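Local coordinates for protein cell divisionFtsK/SpoIIIE (PDB 4NH0) that serves as the multidomain ATPase of a type VII (ESX) secretion system, binding EsxB and possibly acting as the translocase subunit for export of EsxA and EsxB, at residues A[301-306]-A[508-513]; A[774-779]-A[806-811]. One frame throughout, in Å; residues are numbered along the deposited sequence.

Overall arrangement
Contact 1 and contact 2 lie in separate ATPase domains, FtsK 1 and FtsK 2; their centres are about 64 Å apart and their nearest atoms about 42 Å apart. They follow in series: 301-306 meets 508-513 before 774-779 meets 806-811. Each belongs to a ten-stranded mixed sheet of the same strand order, but to a different part of it. Contact 1 joins the loop before strand 306-310 to strand 505-510 and the turn after it, on the antiparallel side, away from the annotated sites. Contact 2 joins the start of helix 775-781 to strand 801-807 and the loop after it, in the parallel part, near bound ATP. The repeated fold thus carries plain packing in one domain and a nucleotide-side contact in the other.

Contact 1 of 2, residues A[301-306]-A[508-513]; sequences GGMGPH and LKFATE
Phe510 lays one face of its ring on the backbone of Met303, while the Met303 side chain passes the root of that ring at about a right angle. The amide marks the outer end of this overlap: Met303 N stands 3.3 Å above the ring plane, offset toward the rim, with Phe510 CZ as its nearest ring atom. Nearer the middle, Met303 CA lies 3.6 Å from the centroid of the Phe510 ring and 19° off its normal, a CH-pi contact over the face. The methionine side chain then turns to the attached end of the ring, where Met303 CG meets Phe510 CG at 3.7 Å. This CG is anti to the carbonyl carbon (chi1 -75°), which sets it beside the backbone N and against that end of the ring; farther out, Met303 SD approaches Leu508 CD1 at a looser 4.3 Å. On the opposite face of the Phe510 ring, Ala511 CB stands over the centre, 3.7 Å above the plane, and the ring is sandwiched between its own neighbour and the loop 301-306. Phe510 also opens a type II' beta turn, closed by Glu513 N donating to Phe510 O at 3.1 Å. An alanine at Phe510 would probably leave the backbone and CG of Met303 without their aromatic cover and open a gap between loop and turn. The Met303 side chain also rests on Tyr475, Leu293 and Asp294, and Leu508 on Ile477 and Leu291. The contact, packing without a hydrogen bond between the two segments, ties the connection between strands 290-294 and 306-310 to strand 505-510, within the mixed sheet of an FtsK-type P-loop ATPase domain, where strand 306-310 leads into the predicted ATP-binding loop.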
loop_
_atom_site.group_PDB
_atom_site.type_symbol
_atom_site.label_atom_id
_atom_site.label_comp_id
_atom_site.label_asym_id
_atom_site.label_seq_id
_atom_site.Cartn_x
_atom_site.Cartn_y
_atom_site.Cartn_z
ATOM N N GLY A 301 15.322 -16.169 52.177
ATOM C CA GLY A 301 14.342 -16.987 52.865
ATOM C C GLY A 301 14.605 -18.466 52.679
ATOM O O GLY A 301 15.273 -19.097 53.497
ATOM N N GLY A 302 14.077 -19.021 51.595
ATOM C CA GLY A 302 14.273 -20.424 51.289
ATOM C C GLY A 302 13.562 -20.837 50.018
ATOM O O GLY A 302 12.888 -20.027 49.386
ATOM N N MET A 303 13.735 -22.101 49.641
ATOM C CA MET A 303 13.067 -22.693 48.482
ATOM C C MET A 303 13.346 -21.966 47.165
ATOM O O MET A 303 12.641 -22.170 46.181
ATOM C CB MET A 303 11.558 -22.772 48.732
ATOM C CG MET A 303 11.164 -23.887 49.689
ATOM S SD MET A 303 9.405 -23.932 50.074
ATOM C CE MET A 303 9.362 -22.937 51.560
ATOM N N GLY A 304 14.380 -21.129 47.154
ATOM C CA GLY A 304 14.857 -20.491 45.937
ATOM C C GLY A 304 13.865 -19.630 45.177
ATOM O O GLY A 304 12.698 -19.528 45.551
ATOM N N PRO A 305 14.334 -18.997 44.093
ATOM C CA PRO A 305 13.512 -18.103 43.270
ATOM C C PRO A 305 12.498 -18.846 42.406
ATOM O O PRO A 305 11.343 -18.430 42.325
ATOM C CB PRO A 305 14.545 -17.391 42.385
ATOM C CG PRO A 305 15.872 -17.645 43.033
ATOM C CD PRO A 305 15.742 -18.985 43.671
ATOM N N HIS A 306 12.925 -19.933 41.773
ATOM C CA HIS A 306 12.090 -20.618 40.794
ATOM C C HIS A 306 11.750 -22.042 41.217
ATOM O O HIS A 306 12.441 -22.637 42.042
ATOM C CB HIS A 306 12.790 -20.632 39.437
ATOM C CG HIS A 306 13.559 -19.382 39.149
ATOM N ND1 HIS A 306 12.961 -18.226 38.696
ATOM C CD2 HIS A 306 14.879 -19.103 39.260
ATOM C CE1 HIS A 306 13.880 -17.291 38.536
ATOM N NE2 HIS A 306 15.052 -17.797 38.871
ATOM N N LEU A 508 6.159 -32.022 48.432
ATOM C CA LEU A 508 6.905 -30.778 48.295
ATOM C C LEU A 508 8.365 -31.001 48.673
ATOM O O LEU A 508 8.695 -31.135 49.850
ATOM C CB LEU A 508 6.278 -29.680 49.163
ATOM C CG LEU A 508 6.777 -28.233 49.070
ATOM C CD1 LEU A 508 7.913 -27.962 50.046
ATOM C CD2 LEU A 508 7.202 -27.891 47.653
ATOM N N LYS A 509 9.234 -31.044 47.671
ATOM C CA LYS A 509 10.654 -31.260 47.912
ATOM C C LYS A 509 11.451 -29.980 47.706
ATOM O O LYS A 509 11.200 -29.224 46.769
ATOM C CB LYS A 509 11.197 -32.362 46.999
ATOM C CG LYS A 509 12.538 -32.929 47.450
ATOM C CD LYS A 509 12.339 -34.028 48.479
ATOM C CE LYS A 509 13.651 -34.525 49.063
ATOM N NZ LYS A 509 14.813 -34.246 48.178
ATOM N N PHE A 510 12.409 -29.742 48.594
ATOM C CA PHE A 510 13.329 -28.624 48.449
ATOM C C PHE A 510 14.710 -28.989 48.979
ATOM O O PHE A 510 14.854 -29.400 50.130
ATOM C CB PHE A 510 12.800 -27.381 49.168
ATOM C CG PHE A 510 13.872 -26.393 49.534
ATOM C CD1 PHE A 510 14.666 -25.811 48.557
ATOM C CD2 PHE A 510 14.084 -26.042 50.857
ATOM C CE1 PHE A 510 15.656 -24.908 48.895
ATOM C CE2 PHE A 510 15.068 -25.135 51.199
ATOM C CZ PHE A 510 15.854 -24.567 50.217
ATOM N N ALA A 511 15.712 -28.831 48.120
ATOM C CA ALA A 511 17.111 -29.094 48.451
ATOM C C ALA A 511 17.332 -30.498 49.016
ATOM O O ALA A 511 17.051 -31.492 48.347
ATOM C CB ALA A 511 17.627 -28.039 49.422
ATOM N N THR A 512 17.838 -30.573 50.244
ATOM C CA THR A 512 18.203 -31.849 50.853
ATOM C C THR A 512 17.266 -32.206 51.992
ATOM O O THR A 512 17.492 -33.170 52.724
ATOM C CB THR A 512 19.638 -31.821 51.394
ATOM O OG1 THR A 512 19.753 -30.794 52.386
ATOM C CG2 THR A 512 20.622 -31.541 50.269
ATOM N N GLU A 513 16.212 -31.412 52.135
ATOM C CA GLU A 513 15.251 -31.589 53.217
ATOM C C GLU A 513 14.082 -32.487 52.789
ATOM O O GLU A 513 13.594 -32.374 51.664
ATOM C CB GLU A 513 14.734 -30.224 53.712
ATOM C CG GLU A 513 15.797 -29.251 54.298
ATOM C CD GLU A 513 16.887 -28.800 53.322
ATOM O OE1 GLU A 513 16.832 -29.170 52.133
ATOM O OE2 GLU A 513 17.814 -28.080 53.758
#

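Contact 2 of 2, residues A[774-779]-A[806-811]; sequences NWLTLR and SSNKWS
Asn774 and Asn808 bring their amides together beside the spot where Trp775 N donates to Ser806 O, at 2.7 Å and 155°. Asn774 starts with CB turned from 806-811; CG lies anti to the backbone N (chi1 -164°), and the end of the side chain comes nearer to 806-811 than its root. Its OD1 accepts two weak capping bonds at the N-cap of helix 775-781, from Leu776 N at 3.1 Å and from Thr777 N at 3.5 Å. Across the contact, Asn774 OD1 has Asn808 ND2 at 3.9 Å, not hydrogen-bonded. Asn774 ND2 lies 3.8 Å from the same Asn808 ND2, two donors in van der Waals range, the amide planes 64° apart. Next along the helix, Trp775 CB packs on Ser807 CB at 3.9 Å. The Asn774 side chain is about 6 Å from the bound magnesium ion, that of Asn808 about 5 Å from ATP. By strand order and sequence, Asn774 probably occupies the place of the active-site Glu425 of FtsK 1; an amide in place of that carboxylate is consistent with a domain that binds ATP but probably does not hydrolyse it.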
loop_
_atom_site.group_PDB
_atom_site.type_symbol
_atom_site.label_atom_id
_atom_site.label_comp_id
_atom_site.label_asym_id
_atom_site.label_seq_id
_atom_site.Cartn_x
_atom_site.Cartn_y
_atom_site.Cartn_z
ATOM N N ASN A 774 -2.259 -2.186 -10.358
ATOM C CA ASN A 774 -1.591 -3.418 -10.764
ATOM C C ASN A 774 -0.579 -3.142 -11.862
ATOM O O ASN A 774 -0.933 -3.045 -13.036
ATOM C CB ASN A 774 -2.610 -4.451 -11.233
ATOM C CG ASN A 774 -2.047 -5.854 -11.311
ATOM O OD1 ASN A 774 -0.850 -6.054 -11.511
ATOM N ND2 ASN A 774 -2.921 -6.842 -11.164
ATOM N N TRP A 775 0.683 -3.021 -11.466
ATOM C CA TRP A 775 1.756 -2.695 -12.393
ATOM C C TRP A 775 1.905 -3.741 -13.488
ATOM O O TRP A 775 2.273 -3.418 -14.616
ATOM C CB TRP A 775 3.073 -2.545 -11.636
ATOM C CG TRP A 775 4.219 -2.164 -12.513
ATOM C CD1 TRP A 775 5.178 -2.993 -13.012
ATOM C CD2 TRP A 775 4.525 -0.855 -13.002
ATOM N NE1 TRP A 775 6.066 -2.281 -13.779
ATOM C CE2 TRP A 775 5.686 -0.964 -13.789
ATOM C CE3 TRP A 775 3.930 0.400 -12.850
ATOM C CZ2 TRP A 775 6.264 0.131 -14.421
ATOM C CZ3 TRP A 775 4.507 1.487 -13.476
ATOM C CH2 TRP A 775 5.660 1.345 -14.255
ATOM N N LEU A 776 1.616 -4.993 -13.151
ATOM C CA LEU A 776 1.700 -6.081 -14.116
ATOM C C LEU A 776 0.724 -5.861 -15.264
ATOM O O LEU A 776 1.081 -6.013 -16.430
ATOM C CB LEU A 776 1.424 -7.424 -13.439
ATOM C CG LEU A 776 1.506 -8.659 -14.336
ATOM C CD1 LEU A 776 2.902 -8.805 -14.916
ATOM C CD2 LEU A 776 1.107 -9.906 -13.565
ATOM N N THR A 777 -0.507 -5.493 -14.921
ATOM C CA THR A 777 -1.538 -5.211 -15.912
ATOM C C THR A 777 -1.104 -4.078 -16.837
ATOM O O THR A 777 -1.396 -4.090 -18.032
ATOM C CB THR A 777 -2.874 -4.836 -15.240
ATOM O OG1 THR A 777 -3.274 -5.883 -14.349
ATOM C CG2 THR A 777 -3.962 -4.622 -16.281
ATOM N N LEU A 778 -0.391 -3.107 -16.275
ATOM C CA LEU A 778 0.063 -1.951 -17.036
ATOM C C LEU A 778 1.121 -2.316 -18.069
ATOM O O LEU A 778 1.036 -1.905 -19.223
ATOM C CB LEU A 778 0.616 -0.878 -16.099
ATOM C CG LEU A 778 1.195 0.342 -16.814
ATOM C CD1 LEU A 778 0.088 1.165 -17.449
ATOM C CD2 LEU A 778 2.015 1.183 -15.865
ATOM N N ARG A 779 2.117 -3.091 -17.653
ATOM C CA ARG A 779 3.225 -3.439 -18.537
ATOM C C ARG A 779 2.863 -4.560 -19.506
ATOM O O ARG A 779 3.734 -5.127 -20.164
ATOM C CB ARG A 779 4.457 -3.834 -17.720
ATOM C CG ARG A 779 4.213 -4.942 -16.716
ATOM C CD ARG A 779 5.514 -5.389 -16.075
ATOM N NE ARG A 779 6.501 -5.778 -17.077
ATOM C CZ ARG A 779 7.649 -6.387 -16.800
ATOM N NH1 ARG A 779 7.960 -6.682 -15.546
ATOM N NH2 ARG A 779 8.487 -6.703 -17.779
ATOM N N SER A 806 1.748 -0.464 -7.383
ATOM C CA SER A 806 1.452 -1.710 -6.694
ATOM C C SER A 806 1.373 -2.877 -7.669
ATOM O O SER A 806 0.962 -2.714 -8.818
ATOM C CB SER A 806 0.147 -1.595 -5.908
ATOM O OG SER A 806 -0.226 -2.847 -5.363
ATOM N N SER A 807 1.773 -4.053 -7.201
ATOM C CA SER A 807 1.728 -5.262 -8.010
ATOM C C SER A 807 1.668 -6.493 -7.114
ATOM O O SER A 807 1.587 -6.375 -5.892
ATOM C CB SER A 807 2.941 -5.337 -8.937
ATOM O OG SER A 807 2.880 -6.487 -9.760
ATOM N N ASN A 808 1.708 -7.672 -7.723
ATOM C CA ASN A 808 1.659 -8.916 -6.966
ATOM C C ASN A 808 3.018 -9.285 -6.383
ATOM O O ASN A 808 3.155 -9.478 -5.177
ATOM C CB ASN A 808 1.142 -10.055 -7.845
ATOM C CG ASN A 808 -0.307 -9.867 -8.246
ATOM O OD1 ASN A 808 -1.220 -10.234 -7.508
ATOM N ND2 ASN A 808 -0.526 -9.294 -9.424
ATOM N N LYS A 809 4.021 -9.379 -7.250
ATOM C CA LYS A 809 5.368 -9.735 -6.828
ATOM C C LYS A 809 6.344 -8.606 -7.133
ATOM O O LYS A 809 6.152 -7.857 -8.089
ATOM C CB LYS A 809 5.823 -11.020 -7.520
ATOM C CG LYS A 809 4.698 -11.994 -7.828
ATOM C CD LYS A 809 5.190 -13.151 -8.680
ATOM C CE LYS A 809 4.057 -14.094 -9.043
ATOM N NZ LYS A 809 4.523 -15.199 -9.924
ATOM N N TRP A 810 7.391 -8.487 -6.322
ATOM C CA TRP A 810 8.431 -7.496 -6.572
ATOM C C TRP A 810 9.110 -7.766 -7.909
ATOM O O TRP A 810 9.587 -6.847 -8.573
ATOM C CB TRP A 810 9.472 -7.493 -5.449
ATOM C CG TRP A 810 8.963 -6.987 -4.133
ATOM C CD1 TRP A 810 8.864 -7.690 -2.968
ATOM C CD2 TRP A 810 8.488 -5.667 -3.845
ATOM N NE1 TRP A 810 8.358 -6.890 -1.973
ATOM C CE2 TRP A 810 8.119 -5.642 -2.486
ATOM C CE3 TRP A 810 8.338 -4.502 -4.605
ATOM C CZ2 TRP A 810 7.607 -4.503 -1.873
ATOM C CZ3 TRP A 810 7.832 -3.372 -3.992
ATOM C CH2 TRP A 810 7.473 -3.380 -2.641
ATOM N N SER A 811 9.140 -9.035 -8.301
ATOM C CA SER A 811 9.756 -9.441 -9.558
ATOM C C SER A 811 8.977 -8.922 -10.763
ATOM O O SER A 811 9.485 -8.917 -11.884
ATOM C CB SER A 811 9.870 -10.965 -9.627
ATOM O OG SER A 811 8.609 -11.580 -9.435
#